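Local coordinates for protein 2-hydroxyhepta-2,4-diene-1,7-dioate isomerase (PDB 3QDF) that binds zinc through acidic and histidine side chains and probably acts as an isomerase or hydrolase of the fumarylacetoacetate hydrolase family, at residues D14-A19 and R57-I62; V68-N73 and E218-V223; D157-D162 and R167-D172; T173-G178 and L231-T236. All blocks are in the same frame, centred on the assembly; numbering follows the deposited sequence. Where two conformers were deposited one is given.

Contact 1 (D14-A19 and R57-I62); sequences DGVAFA and RLLAPI
Phe18 lays the outer part of its ring against the end of Ile62. The nearest atoms are Phe18 CE1 and Ile62 CD1, 3.9 Å apart. Phe18 CZ lies nearly as close to the same methyl, at 4.1 Å. The methyl comes in at the edge of the ring, near its plane, and not over a face. The two side chains lie aslant to each other. With chi1 of Ile62 at -150°, CG1 swings away from the backbone N, CG2 sits between N and the carbonyl carbon, and CD1 is carried to the ring edge. The carbonyl O of Pro61 also meets the ring, 3.4 Å from Phe18 CE1, from an oblique direction.

A second, smaller touch lies further back along both segments. Val16 CG1 meets Leu59 CD1 at 4.0 Å, and the two side chains cross at about a right angle. Val16 is exposed, so this pair lies toward the solvent side. No hydrogen bond joins the two segments.

The backbones do not pair directly. Strand 6-12 runs between them and bonds to both: Ala17 pairs with Ile10, and Leu59 with Arg9. Arg9 also packs against Val16, Phe18 and Leu59. The contact thus spans one strand of the N-terminal Rv2993c-like region. Beyond it, Pro61 and Ile62 pack on strand 175-182, at Val177 and Ile181.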
# COMPACT_ATOMS: atom_id res chain seq x y z
N ASP A 14 16.07 10.62 17.08
CA ASP A 14 17.15 9.62 17.03
C ASP A 14 17.24 8.87 15.69
O ASP A 14 17.88 7.81 15.61
CB ASP A 14 17.00 8.62 18.20
CG ASP A 14 16.94 9.31 19.56
OD1 ASP A 14 17.53 10.40 19.72
OD2 ASP A 14 16.28 8.77 20.47
N GLY A 15 16.61 9.41 14.65
CA GLY A 15 16.75 8.86 13.29
C GLY A 15 15.56 8.09 12.71
O GLY A 15 14.41 8.32 13.09
N VAL A 16 15.86 7.19 11.78
CA VAL A 16 14.87 6.40 11.05
C VAL A 16 14.76 5.02 11.69
O VAL A 16 15.76 4.33 11.84
CB VAL A 16 15.26 6.28 9.53
CG1 VAL A 16 14.30 5.35 8.77
CG2 VAL A 16 15.32 7.67 8.87
N ALA A 17 13.54 4.62 12.06
CA ALA A 17 13.29 3.33 12.70
C ALA A 17 11.89 2.77 12.40
O ALA A 17 10.95 3.51 12.08
CB ALA A 17 13.48 3.45 14.23
N PHE A 18 11.76 1.45 12.52
CA PHE A 18 10.45 0.81 12.61
C PHE A 18 9.84 1.20 13.95
O PHE A 18 10.57 1.51 14.92
CB PHE A 18 10.57 -0.71 12.50
CG PHE A 18 10.69 -1.22 11.08
CD1 PHE A 18 9.57 -1.34 10.26
CD2 PHE A 18 11.94 -1.57 10.57
CE1 PHE A 18 9.68 -1.80 8.95
CE2 PHE A 18 12.07 -2.05 9.25
CZ PHE A 18 10.94 -2.17 8.44
N ALA A 19 8.51 1.20 14.01
CA ALA A 19 7.80 1.53 15.23
C ALA A 19 6.47 0.82 15.33
O ALA A 19 5.82 0.59 14.33
CB ALA A 19 7.59 3.05 15.36
N ARG A 57 8.05 12.11 11.83
CA ARG A 57 7.60 11.97 10.44
C ARG A 57 7.28 10.51 10.14
O ARG A 57 8.12 9.64 10.25
CB ARG A 57 8.64 12.51 9.44
CG ARG A 57 8.02 13.04 8.14
CD ARG A 57 9.01 13.83 7.27
NE ARG A 57 9.99 12.95 6.64
CZ ARG A 57 11.29 12.98 6.91
NH1 ARG A 57 11.77 13.84 7.78
NH2 ARG A 57 12.11 12.14 6.29
N LEU A 58 6.02 10.27 9.78
CA LEU A 58 5.57 8.95 9.38
C LEU A 58 5.96 8.65 7.93
O LEU A 58 5.60 9.41 7.02
CB LEU A 58 4.06 8.88 9.51
CG LEU A 58 3.39 7.53 9.29
CD1 LEU A 58 3.89 6.52 10.31
CD2 LEU A 58 1.89 7.74 9.43
N LEU A 59 6.66 7.54 7.70
CA LEU A 59 7.24 7.23 6.38
C LEU A 59 6.47 6.08 5.75
O LEU A 59 5.56 5.55 6.39
CB LEU A 59 8.71 6.84 6.54
CG LEU A 59 9.62 7.80 7.32
CD1 LEU A 59 11.02 7.20 7.56
CD2 LEU A 59 9.69 9.21 6.66
N ALA A 60 6.83 5.69 4.52
CA ALA A 60 6.31 4.45 3.94
C ALA A 60 6.68 3.34 4.91
O ALA A 60 7.81 3.33 5.44
CB ALA A 60 6.89 4.19 2.57
N PRO A 61 5.73 2.42 5.20
CA PRO A 61 5.91 1.50 6.33
C PRO A 61 6.89 0.36 6.04
O PRO A 61 7.23 -0.43 6.95
CB PRO A 61 4.51 0.97 6.59
CG PRO A 61 3.82 1.06 5.23
CD PRO A 61 4.40 2.27 4.57
N ILE A 62 7.34 0.27 4.80
CA ILE A 62 8.23 -0.80 4.40
C ILE A 62 9.19 -0.40 3.27
O ILE A 62 8.89 0.47 2.47
CB ILE A 62 7.41 -2.09 4.07
CG1 ILE A 62 8.23 -3.32 4.38
CG2 ILE A 62 6.78 -2.07 2.66
CD1 ILE A 62 8.18 -3.65 5.81

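Contact 2 (V68-N73 and E218-V223); sequences VCVGKN and EWISAV. With EDO (1,2-ethanediol), chain F.
Ile220 points from its helix straight at Val68 on the neighbouring strand, and the two side chains meet tip to tip. Ile220 keeps CG1 anti to the carbonyl carbon (chi1 -63°). The chain then runs on extended (chi2 169°), which carries CD1 out to the strand. CD1 lies 3.7 Å from Val68 CG1 and 4.0 Å from Val68 CB. The other branch of Ile220 takes part as well, with CG2 3.8 Å from Val68 CG1. The valine methyl therefore sits against both branches of the isoleucine.

Val68 presents this methyl by turning CG1 anti to its own backbone N (chi1 -165°). Its CG2, beside the backbone N, lies further off. Val70, two residues on, adds a looser touch: its CG2 is 4.5 Å from Ile220 CD1. No hydrogen bond crosses the contact, and all three side chains are buried.

This is helix-on-sheet packing inside the fumarylacetoacetate hydrolase C-terminal family region. Strand 67-70 lies between strands 94-97 and 231-233, and helix 213-223 packs against this part of the sheet. Ile220 also touches Ile232 on the strand next door. Ile216, one turn earlier in the helix, packs on Val70.

The side chain of Val70 is about 6 Å from that of the zinc ligand Glu123. At the far end of the helix segment a 1,2-ethanediol, probably from the crystallisation liquor, gives a hydrogen bond from O2 to Val223 O at 2.9 Å.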
# COMPACT_ATOMS: atom_id res chain seq x y z
N VAL A 68 4.51 -6.33 -6.32
CA VAL A 68 3.85 -7.19 -7.31
C VAL A 68 2.38 -6.81 -7.23
O VAL A 68 1.86 -6.57 -6.14
CB VAL A 68 4.04 -8.70 -7.03
CG1 VAL A 68 3.67 -9.53 -8.26
CG2 VAL A 68 5.49 -9.00 -6.65
N CYS A 69 1.73 -6.71 -8.38
CA CYS A 69 0.38 -6.17 -8.44
C CYS A 69 -0.55 -7.03 -9.27
O CYS A 69 -0.15 -7.68 -10.24
CB CYS A 69 0.39 -4.79 -9.06
SG CYS A 69 1.53 -3.64 -8.34
N VAL A 70 -1.83 -6.96 -8.92
CA VAL A 70 -2.84 -7.73 -9.61
C VAL A 70 -3.70 -6.77 -10.44
O VAL A 70 -4.08 -5.70 -9.97
CB VAL A 70 -3.68 -8.55 -8.58
CG1 VAL A 70 -4.79 -9.34 -9.27
CG2 VAL A 70 -2.76 -9.51 -7.79
N GLY A 71 -3.95 -7.14 -11.70
CA GLY A 71 -4.88 -6.40 -12.56
C GLY A 71 -6.34 -6.48 -12.13
O GLY A 71 -6.65 -6.36 -10.93
N LYS A 72 -7.22 -6.61 -13.10
CA LYS A 72 -8.65 -6.80 -12.90
C LYS A 72 -8.99 -7.82 -11.80
O LYS A 72 -8.92 -9.02 -12.05
CB LYS A 72 -9.24 -7.28 -14.23
N ASN A 73 -9.37 -7.35 -10.61
CA ASN A 73 -9.68 -8.26 -9.49
C ASN A 73 -10.97 -7.98 -8.70
O ASN A 73 -11.15 -8.50 -7.60
CB ASN A 73 -8.48 -8.38 -8.51
CG ASN A 73 -8.51 -9.66 -7.68
OD1 ASN A 73 -8.92 -10.72 -8.15
ND2 ASN A 73 -8.06 -9.56 -6.44
N GLU A 218 -0.65 -17.44 -3.51
CA GLU A 218 -0.38 -18.72 -4.15
C GLU A 218 0.09 -18.51 -5.59
O GLU A 218 1.11 -19.09 -6.00
CB GLU A 218 -1.61 -19.62 -4.12
CG GLU A 218 -1.38 -20.96 -4.80
CD GLU A 218 -2.60 -21.85 -4.70
OE1 GLU A 218 -3.39 -21.86 -5.63
OE2 GLU A 218 -2.78 -22.52 -3.66
N TRP A 219 -0.67 -17.70 -6.35
CA TRP A 219 -0.35 -17.44 -7.74
C TRP A 219 1.03 -16.79 -7.91
O TRP A 219 1.89 -17.31 -8.64
CB TRP A 219 -1.42 -16.57 -8.39
CG TRP A 219 -1.18 -16.32 -9.83
CD1 TRP A 219 -0.55 -15.22 -10.38
CD2 TRP A 219 -1.56 -17.16 -10.92
NE1 TRP A 219 -0.53 -15.34 -11.75
CE2 TRP A 219 -1.14 -16.53 -12.11
CE3 TRP A 219 -2.24 -18.40 -11.01
CZ2 TRP A 219 -1.36 -17.09 -13.38
CZ3 TRP A 219 -2.45 -18.96 -12.28
CH2 TRP A 219 -2.03 -18.30 -13.44
N ILE A 220 1.25 -15.68 -7.23
CA ILE A 220 2.53 -14.96 -7.35
C ILE A 220 3.75 -15.79 -6.88
O ILE A 220 4.81 -15.78 -7.53
CB ILE A 220 2.47 -13.59 -6.62
CG1 ILE A 220 1.40 -12.68 -7.26
CG2 ILE A 220 3.88 -12.93 -6.56
CD1 ILE A 220 1.08 -11.39 -6.43
N SER A 221 3.61 -16.50 -5.75
CA SER A 221 4.75 -17.23 -5.18
C SER A 221 5.08 -18.51 -5.98
O SER A 221 6.17 -19.09 -5.82
CB SER A 221 4.52 -17.55 -3.70
OG SER A 221 3.58 -18.61 -3.57
N ALA A 222 4.16 -18.93 -6.84
CA ALA A 222 4.44 -19.98 -7.82
C ALA A 222 5.30 -19.45 -8.99
O ALA A 222 5.90 -20.24 -9.72
CB ALA A 222 3.14 -20.62 -8.36
N VAL A 223 5.31 -18.14 -9.18
CA VAL A 223 6.10 -17.48 -10.22
C VAL A 223 7.47 -17.07 -9.65
O VAL A 223 8.53 -17.44 -10.17
CB VAL A 223 5.36 -16.23 -10.77
CG1 VAL A 223 6.23 -15.49 -11.80
CG2 VAL A 223 4.00 -16.63 -11.40
C1 EDO F . 9.52 -21.10 -7.61
O1 EDO F . 8.11 -20.99 -7.41
C2 EDO F . 9.95 -19.71 -8.03
O2 EDO F . 10.13 -19.71 -9.45

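Contact 3 (D157-D162 and R167-D172); sequences DQQKSD and RAKGHD. With EDO (1,2-ethanediol), chain D.
Asp162 and Arg167 form a two-pronged salt bridge. Arg167 approaches side-on: NE bonds to Asp162 OD2 at 2.9 Å on its syn lone pair, and NH2 bonds to OD1, also at 2.9 Å. The planes differ by 31°, and NH2 meets OD1 from out of the carboxylate plane. A bend at chi3 (72°) turns the guanidinium back toward helix 156-162. A water accepts from Ala168 N at 2.8 Å and lies 2.9 Å from Asp162 OD2, to which it may donate.

A further hydrogen bond is made by His171. Its NE2 N-H donates to Gln158 OE1 at 2.8 Å, nearly straight (169°), in the ring plane and on a lone pair.

Stacking and packing fill in the rest. The Gln158 amide lies almost parallel to one guanidinium face, with Gln158 CD 3.4 Å from Arg167 NH1. Ala168 CB presses on Gln159 CG at 3.4 Å. Gln159 OE1 hydrogen-bonds to Arg156 NH1.

Lys169 NZ hydrogen-bonds to Ser154 OG, to OD2 of the zinc ligand Asp152 and to a 1,2-ethanediol.

Gln158 is held at its oxygen and along one face, which should fix its amide. The edge of the guanidinium pairs with a carboxylate while its face stacks on an amide, so the arginine is restrained in two directions.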
# COMPACT_ATOMS: atom_id res chain seq x y z
N ASP A 157 -3.04 6.89 -20.68
CA ASP A 157 -2.59 7.10 -22.07
C ASP A 157 -1.39 6.18 -22.42
O ASP A 157 -1.34 5.56 -23.50
CB ASP A 157 -2.25 8.58 -22.34
CG ASP A 157 -1.23 9.17 -21.34
OD1 ASP A 157 -1.02 8.60 -20.23
OD2 ASP A 157 -0.64 10.23 -21.65
N GLN A 158 -0.47 6.07 -21.47
CA GLN A 158 0.74 5.26 -21.61
C GLN A 158 0.45 3.76 -21.57
O GLN A 158 1.14 2.99 -22.24
CB GLN A 158 1.75 5.65 -20.55
CG GLN A 158 2.16 7.11 -20.68
CD GLN A 158 3.17 7.54 -19.64
OE1 GLN A 158 3.61 6.74 -18.80
NE2 GLN A 158 3.56 8.82 -19.70
N GLN A 159 -0.57 3.36 -20.81
CA GLN A 159 -1.03 1.97 -20.79
C GLN A 159 -1.51 1.53 -22.16
O GLN A 159 -1.11 0.48 -22.67
CB GLN A 159 -2.20 1.80 -19.80
CG GLN A 159 -1.81 1.16 -18.52
CD GLN A 159 -2.99 0.87 -17.63
OE1 GLN A 159 -3.47 1.74 -16.91
NE2 GLN A 159 -3.45 -0.36 -17.66
N LYS A 160 -2.37 2.36 -22.75
CA LYS A 160 -2.97 2.06 -24.03
C LYS A 160 -1.87 2.11 -25.10
O LYS A 160 -1.80 1.24 -25.98
CB LYS A 160 -4.07 3.10 -24.30
CG LYS A 160 -4.68 3.09 -25.69
CD LYS A 160 -5.63 4.28 -25.83
CE LYS A 160 -5.44 4.97 -27.16
NZ LYS A 160 -6.42 4.53 -28.20
N SER A 161 -0.99 3.10 -24.98
CA SER A 161 0.08 3.31 -25.94
C SER A 161 1.12 2.16 -25.95
O SER A 161 1.47 1.66 -27.02
CB SER A 161 0.71 4.68 -25.67
OG SER A 161 1.64 4.99 -26.67
N ASP A 162 1.57 1.74 -24.76
CA ASP A 162 2.56 0.65 -24.62
C ASP A 162 2.03 -0.79 -24.73
O ASP A 162 2.82 -1.70 -25.01
CB ASP A 162 3.26 0.73 -23.24
CG ASP A 162 4.12 1.97 -23.07
OD1 ASP A 162 4.24 2.77 -24.02
OD2 ASP A 162 4.68 2.15 -21.97
N ARG A 167 5.43 1.00 -17.81
CA ARG A 167 5.74 2.42 -17.79
C ARG A 167 4.61 3.24 -17.15
O ARG A 167 4.86 4.06 -16.27
CB ARG A 167 6.07 2.94 -19.19
CG ARG A 167 6.15 4.47 -19.23
CD ARG A 167 6.67 4.98 -20.57
NE ARG A 167 5.69 4.83 -21.65
CZ ARG A 167 5.17 5.84 -22.36
NH1 ARG A 167 5.52 7.10 -22.10
NH2 ARG A 167 4.32 5.58 -23.35
N ALA A 168 3.37 3.00 -17.57
CA ALA A 168 2.19 3.71 -17.04
C ALA A 168 2.14 3.66 -15.53
O ALA A 168 1.78 4.64 -14.87
CB ALA A 168 0.89 3.10 -17.63
N LYS A 169 2.54 2.53 -14.95
CA LYS A 169 2.41 2.34 -13.51
C LYS A 169 3.72 2.52 -12.71
O LYS A 169 3.73 2.36 -11.48
CB LYS A 169 1.78 0.97 -13.23
CG LYS A 169 0.28 0.97 -13.51
CD LYS A 169 -0.23 -0.44 -13.72
CE LYS A 169 -1.72 -0.45 -14.01
NZ LYS A 169 -2.55 0.09 -12.90
N GLY A 170 4.81 2.88 -13.39
CA GLY A 170 6.16 2.76 -12.81
C GLY A 170 6.89 4.06 -12.53
O GLY A 170 8.06 4.04 -12.12
N HIS A 171 6.22 5.20 -12.75
CA HIS A 171 6.83 6.51 -12.52
C HIS A 171 7.17 6.70 -11.04
O HIS A 171 6.48 6.14 -10.18
CB HIS A 171 5.91 7.63 -12.99
CG HIS A 171 5.75 7.67 -14.48
ND1 HIS A 171 6.57 8.42 -15.29
CD2 HIS A 171 4.89 7.03 -15.31
CE1 HIS A 171 6.22 8.24 -16.56
NE2 HIS A 171 5.20 7.41 -16.60
N ASP A 172 8.22 7.46 -10.75
CA ASP A 172 8.49 7.80 -9.35
C ASP A 172 7.23 8.40 -8.73
O ASP A 172 6.53 9.18 -9.39
CB ASP A 172 9.69 8.77 -9.21
CG ASP A 172 11.03 8.10 -9.53
OD1 ASP A 172 11.07 6.89 -9.91
OD2 ASP A 172 12.04 8.79 -9.40
C1 EDO D . -4.53 -2.58 -12.41
O1 EDO D . -5.17 -2.75 -11.12
C2 EDO D . -5.51 -2.29 -13.55
O2 EDO D . -4.97 -1.26 -14.41
O HOH W 1 2.81 1.51 -19.88

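Contact 4 (T173-G178 and L231-T236); sequences TFCPVG and LILTGT
Val177 has CG1 anti to its backbone N (chi1 175°), which leaves both methyls facing Leu231. Leu231 holds CG beside its backbone N and anti to the carbonyl carbon (chi1 -89°), sending its two methyls back toward the valine. The side chains meet tip to tip. Val177 CG2 lies 3.8 Å from Leu231 CD1, and Val177 CG1 lies 4.0 Å from Leu231 CD2, so each branch has a counterpart.

Two residues away, Cys175 and Leu233 make a looser contact. The sulfur stands opposite the backbone N (chi1 -164°), and Cys175 SG approaches Leu233 CD1 at 4.1 Å. All four side chains are buried and point toward the other strand. Val177 CA and Leu231 CA are 9.1 Å apart, and no hydrogen bond joins the segments.

Strand 144-155 pairs with strand 175-182, and strand 118-128 pairs with strand 231-233. Leu233 also touches Glu123 and Asp152, two ligands of a zinc ion. Gly235 N bonds to Glu123 OE1, and Thr236 bonds to the backbone of Gly122. The packing is that of a hydrophobic core between facing strands, set beside the acidic zinc site of this fumarylacetoacetate hydrolase-type domain.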
# COMPACT_ATOMS: atom_id res chain seq x y z
N THR A 173 6.93 8.01 -7.49
CA THR A 173 5.76 8.51 -6.71
C THR A 173 4.42 7.83 -7.04
O THR A 173 3.41 8.11 -6.41
CB THR A 173 5.59 10.08 -6.73
OG1 THR A 173 5.00 10.49 -7.97
CG2 THR A 173 6.95 10.80 -6.54
N PHE A 174 4.42 6.89 -7.98
CA PHE A 174 3.19 6.26 -8.41
C PHE A 174 2.81 5.08 -7.56
O PHE A 174 1.89 4.34 -7.90
CB PHE A 174 3.27 5.84 -9.90
CG PHE A 174 2.90 6.93 -10.89
CD1 PHE A 174 3.06 8.28 -10.56
CD2 PHE A 174 2.40 6.59 -12.15
CE1 PHE A 174 2.72 9.28 -11.48
CE2 PHE A 174 2.05 7.59 -13.08
CZ PHE A 174 2.21 8.93 -12.75
N CYS A 175 3.52 4.87 -6.45
CA CYS A 175 3.11 3.81 -5.52
C CYS A 175 3.07 4.32 -4.04
O CYS A 175 3.82 3.85 -3.21
CB CYS A 175 3.96 2.55 -5.68
SG CYS A 175 3.19 1.11 -4.89
N PRO A 176 2.18 5.28 -3.74
CA PRO A 176 1.98 5.59 -2.32
C PRO A 176 1.63 4.32 -1.54
O PRO A 176 0.88 3.46 -2.05
CB PRO A 176 0.77 6.53 -2.34
CG PRO A 176 0.80 7.18 -3.69
CD PRO A 176 1.33 6.10 -4.63
N VAL A 177 2.17 4.20 -0.33
CA VAL A 177 1.87 3.03 0.53
C VAL A 177 1.85 3.50 1.95
O VAL A 177 2.67 4.32 2.35
CB VAL A 177 2.98 1.93 0.43
CG1 VAL A 177 2.71 0.79 1.42
CG2 VAL A 177 3.10 1.39 -0.98
N GLY A 178 0.92 2.97 2.74
CA GLY A 178 0.84 3.30 4.16
C GLY A 178 -0.62 3.31 4.58
O GLY A 178 -1.48 2.81 3.86
N LEU A 231 5.75 -6.02 -1.29
CA LEU A 231 4.38 -5.56 -1.31
C LEU A 231 3.63 -6.22 -2.43
O LEU A 231 4.17 -6.41 -3.52
CB LEU A 231 4.38 -4.07 -1.57
CG LEU A 231 4.47 -3.20 -0.33
CD1 LEU A 231 5.07 -1.83 -0.75
CD2 LEU A 231 3.04 -3.06 0.25
N ILE A 232 2.38 -6.58 -2.16
CA ILE A 232 1.48 -7.05 -3.19
C ILE A 232 0.23 -6.17 -3.21
O ILE A 232 -0.52 -6.13 -2.21
CB ILE A 232 1.07 -8.53 -3.00
CG1 ILE A 232 2.30 -9.47 -3.05
CG2 ILE A 232 0.04 -8.92 -4.07
CD1 ILE A 232 2.01 -10.89 -2.56
N LEU A 233 -0.01 -5.48 -4.32
CA LEU A 233 -1.25 -4.71 -4.51
C LEU A 233 -2.31 -5.60 -5.15
O LEU A 233 -2.10 -6.13 -6.26
CB LEU A 233 -1.01 -3.47 -5.36
CG LEU A 233 0.08 -2.47 -4.97
CD1 LEU A 233 -0.05 -1.22 -5.89
CD2 LEU A 233 0.00 -2.08 -3.48
N THR A 234 -3.46 -5.73 -4.50
CA THR A 234 -4.43 -6.78 -4.82
C THR A 234 -5.55 -6.38 -5.79
O THR A 234 -6.51 -7.14 -5.98
CB THR A 234 -5.03 -7.37 -3.55
OG1 THR A 234 -5.84 -6.38 -2.90
CG2 THR A 234 -3.92 -7.84 -2.59
N GLY A 235 -5.42 -5.21 -6.40
CA GLY A 235 -6.37 -4.77 -7.44
C GLY A 235 -7.26 -3.68 -6.87
O GLY A 235 -7.31 -3.49 -5.65
N THR A 236 -7.95 -2.96 -7.75
CA THR A 236 -8.77 -1.84 -7.35
C THR A 236 -10.23 -2.09 -7.76
O THR A 236 -10.51 -2.68 -8.83
CB THR A 236 -8.22 -0.51 -7.98
OG1 THR A 236 -8.73 0.62 -7.25
CG2 THR A 236 -8.62 -0.38 -9.47

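Overall arrangement
Contacts 2 and 4 are buried and wholly apolar across their segments. They are joined side by side, since strands 67-70 and 231-233 are neighbours and Val68 N and Val70 N probably bond to the carbonyls of Leu231 and Leu233. Contact 1 is mostly apolar but only partly buried. It lies in the N-terminal region and reaches contact 4 through Pro61 and Ile62, which pack on Val177, Gly178 and Leu231. Contact 3 differs in kind: it is partly buried, lies farther from the centre and is mostly polar. It touches contact 4 at Phe174. Contacts 2, 3 and 4 approach the zinc site of Glu121, Glu123 and Asp152 from different elements; contact 1 lies away from it.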